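Local coordinates for WAP, Kazal, immunoglobulin, Kunitz and NTR domain-containing protein 2 (Mus musculus, PDB 6MAA) that probably inhibits serine proteases and metalloproteases and mature myostatin, but not activin, at residues A[60-63]-A[64-68]. Sequence-based numbering, arbitrary orientation.
Sequences ASDG and LTYYN
Asp62 reaches forward from the hairpin turn that it helps to form and bonds to both Leu64 and Tyr66. From its CB, CG lies between the backbone N and the carbonyl carbon (chi1 60°), a rotation that brings the carboxylate over the residues that follow. OD1 accepts the backbone N-H of Leu64 at 2.9 Å, met from above the carboxylate plane, which makes an Asx turn, and packs 3.4 Å from CB of Leu64. OD2 turns its syn lone pair to the phenol of Tyr66, whose OH donates across 2.6 Å. The Leu64 side chain crosses at about a right angle, with CD1 3.6 Å from OD2 of Asp62. Carboxylate and ring are nearly coplanar, 18° apart, and the short two-oxygen acid suits a site with two donors. Ala60 is small enough for its CB to fit at the ring edge, 3.8 Å from CE2 of Tyr66; Met72 of helix 69-79 touches both residues. Gly63 N bonds to Ala60 O, and Ala60 N to Leu64 O. At Gly63 (phi 80°) a CB would jam against Asp62 O, hence glycine. This is a type I turn with a G1 beta bulge, joining strands 58-60 and 65-66 in the Kazal-like fold.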
# COMPACT_ATOMS: atom_id res chain seq x y z
N ALA A 60 10.16 -14.19 0.80
CA ALA A 60 9.30 -13.75 -0.29
C ALA A 60 9.74 -14.34 -1.62
O ALA A 60 10.83 -14.88 -1.77
CB ALA A 60 9.26 -12.22 -0.37
N SER A 61 8.85 -14.19 -2.61
CA SER A 61 9.03 -14.77 -3.94
C SER A 61 10.17 -14.13 -4.73
O SER A 61 10.53 -14.66 -5.78
CB SER A 61 7.72 -14.68 -4.73
OG SER A 61 7.25 -13.34 -4.79
N ASP A 62 10.73 -13.02 -4.26
CA ASP A 62 11.93 -12.46 -4.88
C ASP A 62 13.21 -13.08 -4.35
O ASP A 62 14.30 -12.66 -4.74
CB ASP A 62 11.96 -10.93 -4.71
CG ASP A 62 11.98 -10.48 -3.25
OD1 ASP A 62 11.88 -11.34 -2.34
OD2 ASP A 62 12.08 -9.26 -3.01
N GLY A 63 13.10 -14.08 -3.47
CA GLY A 63 14.27 -14.67 -2.85
C GLY A 63 14.84 -13.88 -1.70
O GLY A 63 15.92 -14.22 -1.21
N LEU A 64 14.17 -12.83 -1.25
CA LEU A 64 14.65 -11.99 -0.16
C LEU A 64 13.72 -12.14 1.04
O LEU A 64 12.63 -12.69 0.94
CB LEU A 64 14.74 -10.53 -0.60
CG LEU A 64 15.59 -10.28 -1.85
CD1 LEU A 64 15.59 -8.80 -2.21
CD2 LEU A 64 17.01 -10.81 -1.66
N THR A 65 14.19 -11.66 2.19
CA THR A 65 13.49 -11.79 3.46
C THR A 65 13.15 -10.41 4.01
O THR A 65 13.94 -9.46 3.89
CB THR A 65 14.35 -12.55 4.48
OG1 THR A 65 14.81 -13.78 3.89
CG2 THR A 65 13.56 -12.90 5.73
N TYR A 66 11.96 -10.29 4.61
CA TYR A 66 11.45 -9.02 5.11
C TYR A 66 11.12 -9.12 6.60
O TYR A 66 10.78 -10.19 7.11
CB TYR A 66 10.23 -8.57 4.28
CG TYR A 66 10.65 -8.31 2.86
CD1 TYR A 66 11.11 -7.06 2.47
CD2 TYR A 66 10.68 -9.34 1.91
CE1 TYR A 66 11.56 -6.82 1.19
CE2 TYR A 66 11.12 -9.11 0.62
CZ TYR A 66 11.56 -7.85 0.27
OH TYR A 66 12.02 -7.60 -1.00
N TYR A 67 11.24 -7.98 7.28
CA TYR A 67 11.06 -7.95 8.73
C TYR A 67 9.66 -8.40 9.14
O TYR A 67 9.49 -9.08 10.16
CB TYR A 67 11.37 -6.54 9.24
CG TYR A 67 11.49 -6.40 10.74
CD1 TYR A 67 10.37 -6.15 11.52
CD2 TYR A 67 12.73 -6.51 11.38
CE1 TYR A 67 10.47 -6.00 12.90
CE2 TYR A 67 12.84 -6.38 12.75
CZ TYR A 67 11.71 -6.12 13.51
OH TYR A 67 11.80 -5.99 14.87
N ASN A 68 8.64 -8.04 8.35
CA ASN A 68 7.30 -8.60 8.45
C ASN A 68 6.60 -8.38 7.12
O ASN A 68 7.19 -7.85 6.17
CB ASN A 68 6.51 -8.05 9.66
CG ASN A 68 6.28 -6.55 9.59
OD1 ASN A 68 6.11 -5.99 8.51
ND2 ASN A 68 6.27 -5.91 10.75
O HOH W 1 12.89 -15.82 0.03